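Local coordinates for glycosyl hydrolases family 2, sugar binding domain protein (Bacteroides uniformis str. 3978 T3 ii, PDB 6D1P) that probably hydrolyses O-glycosyl bonds as a beta-glucuronidase of glycoside hydrolase family 2 in a human gut bacterium, at residues A[131-136]-A[405-409]; A[451-455]-A[473-477]; A[166-170]-A[186-190]. The contacts are given in a common frame with arbitrary orientation. Residues are numbered along the deposited sequence.

In the fold
Interactions 1 and 3 involve the sugar-binding domain, and interactions 1 and 2 the TIM barrel. Interaction 1 is the domain junction, where a sugar-binding-domain loop meets barrel helix 397-414. That helix then packs on helix 440-457 of interaction 2: L407 CD2 lies 4.1 Å from A454 CB, and the centres of interactions 1 and 2 are about 19 Å apart. Interaction 3 is centred about 14 Å from interaction 1 and touches it where Y134 OH lies 4.1 Å from L186 CA. It is also the contact nearest to bound metal, with the L186 side chain about 4 Å from a potassium ion. Interactions 2 and 3 do not touch; their nearest atoms are about 21 Å apart.

Interaction 1 (A[131-136]-A[405-409]); sequences VGGYDE and RMLTN
This is a domain junction: a loop of the sugar-binding domain, just after strand 125-131, docks on TIM-barrel helix 397-414. V131 is still extended. G132 has phi/psi 128/118, a conformation calling for glycine, and a CB there would also crowd M406 SD. G133 and Y134 have psi near zero, and D135 is extended again. The closest CA pair is D135 and N409, 6.4 Å apart. One face of the helix turn makes the contact, through R405, M406 and N409. Apolar contacts centre on M406 (m, t, p). Its CE lies 4.1 Å from Y134 CD2, at the ring edge. Y134 also stacks on Y366 of the barrel domain. Two direct hydrogen bonds cross the contact. R405 NH2 donates to V131 O (3.0 Å). N409 ND2 donates to D135 OD2 (2.7 Å), with D135 in p, while D135 OD1 is held by H130. A water joins both polar sites: it donates to V131 O (2.6 Å) and D135 OD2 (2.9 Å) and accepts from R405 NE (2.8 Å).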
loop_
_atom_site.group_PDB
_atom_site.type_symbol
_atom_site.label_atom_id
_atom_site.label_comp_id
_atom_site.label_asym_id
_atom_site.label_seq_id
_atom_site.Cartn_x
_atom_site.Cartn_y
_atom_site.Cartn_z
ATOM N N VAL A 131 -0.649 23.219 -2.805
ATOM C CA VAL A 131 0.109 22.364 -3.715
ATOM C C VAL A 131 1.558 22.817 -3.641
ATOM O O VAL A 131 1.856 23.993 -3.878
ATOM C CB VAL A 131 -0.415 22.429 -5.162
ATOM C CG1 VAL A 131 0.475 21.607 -6.065
ATOM C CG2 VAL A 131 -1.874 21.923 -5.245
ATOM N N GLY A 132 2.451 21.893 -3.308
ATOM C CA GLY A 132 3.823 22.243 -3.036
ATOM C C GLY A 132 4.244 21.684 -1.695
ATOM O O GLY A 132 3.685 22.057 -0.660
ATOM N N GLY A 133 5.229 20.796 -1.696
ATOM C CA GLY A 133 5.605 20.106 -0.488
ATOM C C GLY A 133 6.690 20.754 0.328
ATOM O O GLY A 133 7.180 20.131 1.274
ATOM N N TYR A 134 7.105 21.974 0.011
ATOM C CA TYR A 134 8.324 22.468 0.641
ATOM C C TYR A 134 8.272 23.911 1.105
ATOM O O TYR A 134 9.224 24.351 1.753
ATOM C CB TYR A 134 9.510 22.288 -0.319
ATOM C CG TYR A 134 9.557 20.888 -0.837
ATOM C CD1 TYR A 134 10.149 19.879 -0.080
ATOM C CD2 TYR A 134 8.941 20.546 -2.041
ATOM C CE1 TYR A 134 10.148 18.560 -0.516
ATOM C CE2 TYR A 134 8.941 19.231 -2.489
ATOM C CZ TYR A 134 9.543 18.242 -1.719
ATOM O OH TYR A 134 9.558 16.931 -2.147
ATOM N N ASP A 135 7.222 24.663 0.805
ATOM C CA ASP A 135 7.074 26.026 1.286
ATOM C C ASP A 135 6.062 26.067 2.431
ATOM O O ASP A 135 5.292 25.125 2.646
ATOM C CB ASP A 135 6.637 26.957 0.147
ATOM C CG ASP A 135 5.395 26.449 -0.592
ATOM O OD1 ASP A 135 5.106 25.229 -0.533
ATOM O OD2 ASP A 135 4.708 27.273 -1.237
ATOM N N GLU A 136 6.072 27.173 3.167
ATOM C CA GLU A 136 5.185 27.342 4.307
ATOM C C GLU A 136 3.900 28.015 3.872
ATOM O O GLU A 136 3.884 28.828 2.943
ATOM C CB GLU A 136 5.832 28.186 5.399
ATOM C CG GLU A 136 7.200 27.726 5.790
ATOM C CD GLU A 136 7.749 28.512 6.953
ATOM O OE1 GLU A 136 7.441 29.716 7.052
ATOM O OE2 GLU A 136 8.471 27.918 7.771
ATOM N N ARG A 405 4.897 30.562 -7.792
ATOM C CA ARG A 405 4.446 30.661 -6.412
ATOM C C ARG A 405 5.523 30.198 -5.439
ATOM O O ARG A 405 5.737 30.830 -4.397
ATOM C CB ARG A 405 3.174 29.839 -6.220
ATOM C CG ARG A 405 2.547 29.972 -4.850
ATOM C CD ARG A 405 1.180 29.271 -4.823
ATOM N NE ARG A 405 1.290 27.824 -4.988
ATOM C CZ ARG A 405 0.910 27.159 -6.077
ATOM N NH1 ARG A 405 0.380 27.821 -7.096
ATOM N NH2 ARG A 405 1.037 25.826 -6.137
ATOM N N MET A 406 6.204 29.092 -5.741
ATOM C CA MET A 406 7.184 28.600 -4.778
ATOM C C MET A 406 8.424 29.494 -4.755
ATOM O O MET A 406 8.994 29.741 -3.685
ATOM C CB MET A 406 7.530 27.139 -5.072
ATOM C CG MET A 406 6.341 26.207 -4.818
ATOM S SD MET A 406 6.695 24.439 -4.938
ATOM C CE MET A 406 7.456 24.094 -3.353
ATOM N N LEU A 407 8.837 30.021 -5.911
ATOM C CA LEU A 407 9.935 30.985 -5.904
ATOM C C LEU A 407 9.581 32.182 -5.038
ATOM O O LEU A 407 10.368 32.602 -4.179
ATOM C CB LEU A 407 10.273 31.428 -7.325
ATOM C CG LEU A 407 11.409 32.442 -7.388
ATOM C CD1 LEU A 407 12.663 31.887 -6.764
ATOM C CD2 LEU A 407 11.656 32.832 -8.834
ATOM N N THR A 408 8.363 32.702 -5.217
ATOM C CA THR A 408 7.887 33.832 -4.427
ATOM C C THR A 408 7.874 33.499 -2.941
ATOM O O THR A 408 8.369 34.278 -2.114
ATOM C CB THR A 408 6.494 34.233 -4.911
ATOM O OG1 THR A 408 6.579 34.644 -6.284
ATOM C CG2 THR A 408 5.917 35.354 -4.073
ATOM N N ASN A 409 7.335 32.328 -2.586
ATOM C CA ASN A 409 7.252 31.942 -1.181
ATOM C C ASN A 409 8.639 31.734 -0.587
ATOM O O ASN A 409 8.913 32.167 0.538
ATOM C CB ASN A 409 6.408 30.673 -1.021
ATOM C CG ASN A 409 4.920 30.925 -1.169
ATOM O OD1 ASN A 409 4.457 32.048 -1.043
ATOM N ND2 ASN A 409 4.158 29.863 -1.417
HETATM O O HOH W 1 2.972 26.290 -3.361
#

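Interaction 2 (A[451-455]-A[473-477]); sequences HDLAH and DIVDV
A helix-to-loop contact of the TIM barrel joins helix 440-457 to the loop leading into the parallel barrel strand 477-479. It lies at the N-terminal end of that strand, whereas TIM-barrel active sites lie at the C-terminal strand ends. Segment 451-455 is regular helix, with H455 N hydrogen-bonded to H451 O (3.0 Å). Segment 473-477 is irregular: I474 and D476 have helix-like angles, V475 is extended, and V477 begins the strand. The closest CA atoms are those of H451 and V475, 6.2 Å apart. H451 and H455, one turn apart, both point toward the loop. H451 is in t with chi2 near 85°. Its CB meets I474 CG2 at 3.7 Å, and I474 O lies over one ring face, 3.6 Å from CE1. H451 ND1 is hydrogen-bonded to T463 OG1 of strand 462-466. D476 (m) accepts from T463 N through OD2. H455, with chi1 at -97° between wells, adds a His-carboxylate hydrogen bond: NE2 donates to the same D476 OD2 over a very short 2.4 Å.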
loop_
_atom_site.group_PDB
_atom_site.type_symbol
_atom_site.label_atom_id
_atom_site.label_comp_id
_atom_site.label_asym_id
_atom_site.label_seq_id
_atom_site.Cartn_x
_atom_site.Cartn_y
_atom_site.Cartn_z
ATOM N N HIS A 451 14.122 34.244 -13.497
ATOM C CA HIS A 451 15.253 35.081 -13.094
ATOM C C HIS A 451 14.815 36.520 -12.829
ATOM O O HIS A 451 15.210 37.120 -11.820
ATOM C CB HIS A 451 16.353 35.043 -14.151
ATOM C CG HIS A 451 17.411 36.080 -13.946
ATOM N ND1 HIS A 451 18.490 35.890 -13.109
ATOM C CD2 HIS A 451 17.541 37.330 -14.454
ATOM C CE1 HIS A 451 19.245 36.973 -13.124
ATOM N NE2 HIS A 451 18.694 37.856 -13.937
ATOM N N ASP A 452 13.979 37.078 -13.712
ATOM C CA ASP A 452 13.511 38.446 -13.523
ATOM C C ASP A 452 12.628 38.557 -12.291
ATOM O O ASP A 452 12.662 39.574 -11.584
ATOM C CB ASP A 452 12.750 38.923 -14.759
ATOM C CG ASP A 452 13.631 39.059 -15.963
ATOM O OD1 ASP A 452 14.822 39.324 -15.779
ATOM O OD2 ASP A 452 13.146 38.894 -17.099
ATOM N N LEU A 453 11.821 37.527 -12.028
ATOM C CA LEU A 453 10.954 37.549 -10.857
ATOM C C LEU A 453 11.777 37.585 -9.576
ATOM O O LEU A 453 11.475 38.356 -8.659
ATOM C CB LEU A 453 10.012 36.336 -10.871
ATOM C CG LEU A 453 9.034 36.132 -9.710
ATOM C CD1 LEU A 453 8.239 37.387 -9.491
ATOM C CD2 LEU A 453 8.071 34.937 -9.948
ATOM N N ALA A 454 12.828 36.761 -9.503
ATOM C CA ALA A 454 13.693 36.752 -8.330
ATOM C C ALA A 454 14.404 38.093 -8.158
ATOM O O ALA A 454 14.401 38.681 -7.070
ATOM C CB ALA A 454 14.707 35.615 -8.443
ATOM N N HIS A 455 15.018 38.603 -9.226
ATOM C CA HIS A 455 15.704 39.881 -9.083
ATOM C C HIS A 455 14.730 41.002 -8.765
ATOM O O HIS A 455 15.095 41.953 -8.077
ATOM C CB HIS A 455 16.535 40.191 -10.328
ATOM C CG HIS A 455 17.967 39.818 -10.161
ATOM N ND1 HIS A 455 18.969 40.755 -10.022
ATOM C CD2 HIS A 455 18.558 38.607 -10.017
ATOM C CE1 HIS A 455 20.125 40.135 -9.840
ATOM N NE2 HIS A 455 19.902 38.831 -9.828
ATOM N N ASP A 473 23.405 31.460 -19.536
ATOM C CA ASP A 473 23.650 32.900 -19.642
ATOM C C ASP A 473 22.603 33.737 -18.921
ATOM O O ASP A 473 22.802 34.951 -18.781
ATOM C CB ASP A 473 23.675 33.327 -21.116
ATOM C CG ASP A 473 22.396 32.912 -21.864
ATOM O OD1 ASP A 473 22.118 31.686 -21.931
ATOM O OD2 ASP A 473 21.650 33.796 -22.359
ATOM N N ILE A 474 21.497 33.129 -18.483
ATOM C CA ILE A 474 20.369 33.904 -17.977
ATOM C C ILE A 474 20.603 34.340 -16.541
ATOM O O ILE A 474 20.331 35.489 -16.185
ATOM C CB ILE A 474 19.064 33.097 -18.116
ATOM C CG1 ILE A 474 18.564 33.096 -19.555
ATOM C CG2 ILE A 474 17.972 33.666 -17.209
ATOM C CD1 ILE A 474 17.500 32.021 -19.824
ATOM N N VAL A 475 21.107 33.443 -15.694
ATOM C CA VAL A 475 21.213 33.690 -14.254
ATOM C C VAL A 475 22.505 34.409 -13.893
ATOM O O VAL A 475 23.392 34.602 -14.737
ATOM C CB VAL A 475 21.146 32.375 -13.466
ATOM C CG1 VAL A 475 19.837 31.673 -13.715
ATOM C CG2 VAL A 475 22.326 31.490 -13.867
ATOM N N ASP A 476 22.642 34.780 -12.618
ATOM C CA ASP A 476 23.888 35.406 -12.194
ATOM C C ASP A 476 25.017 34.385 -12.067
ATOM O O ASP A 476 26.115 34.609 -12.579
ATOM C CB ASP A 476 23.669 36.159 -10.892
ATOM C CG ASP A 476 22.587 37.200 -11.018
ATOM O OD1 ASP A 476 22.714 38.066 -11.918
ATOM O OD2 ASP A 476 21.611 37.147 -10.236
ATOM N N VAL A 477 24.763 33.242 -11.419
ATOM C CA VAL A 477 25.801 32.257 -11.147
ATOM C C VAL A 477 25.388 30.900 -11.711
ATOM O O VAL A 477 24.237 30.475 -11.572
ATOM C CB VAL A 477 26.100 32.162 -9.638
ATOM C CG1 VAL A 477 27.211 31.170 -9.397
ATOM C CG2 VAL A 477 26.482 33.534 -9.079
#

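Interaction 3 (A[166-170]-A[186-190])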
loop_
_atom_site.group_PDB
_atom_site.type_symbol
_atom_site.label_atom_id
_atom_site.label_comp_id
_atom_site.label_asym_id
_atom_site.label_seq_id
_atom_site.Cartn_x
_atom_site.Cartn_y
_atom_site.Cartn_z
ATOM N N ILE A 166 -6.917 16.503 8.030
ATOM C CA ILE A 166 -6.018 16.991 6.996
ATOM C C ILE A 166 -5.730 15.854 6.037
ATOM O O ILE A 166 -5.262 14.789 6.460
ATOM C CB ILE A 166 -4.711 17.530 7.582
ATOM C CG1 ILE A 166 -5.026 18.611 8.605
ATOM C CG2 ILE A 166 -3.854 18.088 6.457
ATOM C CD1 ILE A 166 -3.858 19.003 9.431
ATOM N N ARG A 167 -5.997 16.084 4.753
ATOM C CA ARG A 167 -5.717 15.119 3.698
ATOM C C ARG A 167 -4.421 15.531 3.011
ATOM O O ARG A 167 -4.314 16.659 2.521
ATOM C CB ARG A 167 -6.872 15.063 2.699
ATOM C CG ARG A 167 -6.723 14.053 1.556
ATOM C CD ARG A 167 -7.887 14.196 0.549
ATOM N NE ARG A 167 -7.928 13.159 -0.488
ATOM C CZ ARG A 167 -7.225 13.196 -1.617
ATOM N NH1 ARG A 167 -6.391 14.208 -1.861
ATOM N NH2 ARG A 167 -7.337 12.223 -2.502
ATOM N N CYS A 168 -3.431 14.636 3.000
ATOM C CA CYS A 168 -2.189 14.846 2.261
ATOM C C CYS A 168 -2.089 13.841 1.129
ATOM O O CYS A 168 -2.530 12.700 1.255
ATOM C CB CYS A 168 -0.951 14.705 3.152
ATOM S SG CYS A 168 -0.747 16.065 4.288
ATOM N N ASP A 169 -1.513 14.272 0.017
ATOM C CA ASP A 169 -1.406 13.403 -1.140
ATOM C C ASP A 169 -0.061 13.625 -1.820
ATOM O O ASP A 169 0.336 14.774 -2.063
ATOM C CB ASP A 169 -2.566 13.657 -2.118
ATOM C CG ASP A 169 -2.409 12.891 -3.408
ATOM O OD1 ASP A 169 -2.966 11.786 -3.508
ATOM O OD2 ASP A 169 -1.704 13.385 -4.322
ATOM N N ASN A 170 0.643 12.526 -2.105
ATOM C CA ASN A 170 1.855 12.539 -2.916
ATOM C C ASN A 170 1.711 11.570 -4.091
ATOM O O ASN A 170 2.639 10.839 -4.444
ATOM C CB ASN A 170 3.105 12.227 -2.073
ATOM C CG ASN A 170 3.175 10.751 -1.637
ATOM O OD1 ASN A 170 2.146 10.053 -1.549
ATOM N ND2 ASN A 170 4.386 10.273 -1.380
ATOM N N LEU A 186 9.604 12.106 -3.558
ATOM C CA LEU A 186 8.575 13.123 -3.326
ATOM C C LEU A 186 7.750 12.618 -2.151
ATOM O O LEU A 186 6.727 11.942 -2.318
ATOM C CB LEU A 186 7.711 13.358 -4.561
ATOM C CG LEU A 186 8.182 14.307 -5.680
ATOM C CD1 LEU A 186 9.580 13.975 -6.192
ATOM C CD2 LEU A 186 7.177 14.317 -6.853
ATOM N N TYR A 187 8.207 12.967 -0.951
ATOM C CA TYR A 187 7.655 12.437 0.283
ATOM C C TYR A 187 6.224 12.919 0.520
ATOM O O TYR A 187 5.829 14.000 0.094
ATOM C CB TYR A 187 8.546 12.848 1.455
ATOM C CG TYR A 187 9.762 11.978 1.648
ATOM C CD1 TYR A 187 9.634 10.599 1.740
ATOM C CD2 TYR A 187 11.041 12.532 1.730
ATOM C CE1 TYR A 187 10.736 9.786 1.934
ATOM C CE2 TYR A 187 12.169 11.723 1.925
ATOM C CZ TYR A 187 12.001 10.343 2.019
ATOM O OH TYR A 187 13.080 9.501 2.215
ATOM N N GLY A 188 5.453 12.107 1.235
ATOM C CA GLY A 188 4.084 12.450 1.584
ATOM C C GLY A 188 3.912 12.615 3.084
ATOM O O GLY A 188 4.614 11.985 3.880
ATOM N N GLY A 189 2.966 13.480 3.465
ATOM C CA GLY A 189 2.492 13.588 4.832
ATOM C C GLY A 189 2.885 14.904 5.489
ATOM O O GLY A 189 3.450 15.806 4.867
ATOM N N LEU A 190 2.566 14.995 6.785
ATOM C CA LEU A 190 2.835 16.185 7.599
ATOM C C LEU A 190 4.212 16.030 8.240
ATOM O O LEU A 190 4.383 15.842 9.448
ATOM C CB LEU A 190 1.731 16.384 8.633
ATOM C CG LEU A 190 0.334 16.566 8.012
ATOM C CD1 LEU A 190 -0.765 16.358 9.035
ATOM C CD2 LEU A 190 0.197 17.944 7.338
HETATM O O HOH W 2 5.394 11.368 -4.515
#
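Segments 166-170 and 186-190 run antiparallel, their end-to-end directions 168° apart. The first is the end of strand 162-169 plus N170; the second is an extended loop. C168 and G189 CA atoms are 5.5 Å apart, and those of N170 and G188 5.0 Å. The backbones do not pair as strands. Strand 162-169 already bonds to strands 89-96 and 117-122 on its two sides, so the loop lies over a face of the sheet. I166, C168 and N170 point toward it, and R167 and D169 point away. G188 allows the close approach, since a CB there would clash with N170 CG. G189 is glycine for a backbone reason: at phi/psi 112/-175 a CB would be jammed against the preceding carbonyl O. L190 lies between the sheets of the sugar-binding domain's beta sandwich, against F111 of the other sheet: its CD2 is 3.7 Å from C168 SG and its CD1 4.1 Å from I166 CD1. At the far end N170 ND2 donates to L186 O (3.0 Å), while N170 OD1 accepts from G88 N. A water donates to both N170 O (2.8 Å) and L186 O (2.6 Å). Y187 points away, its OH hydrogen-bonded to D333 OD1.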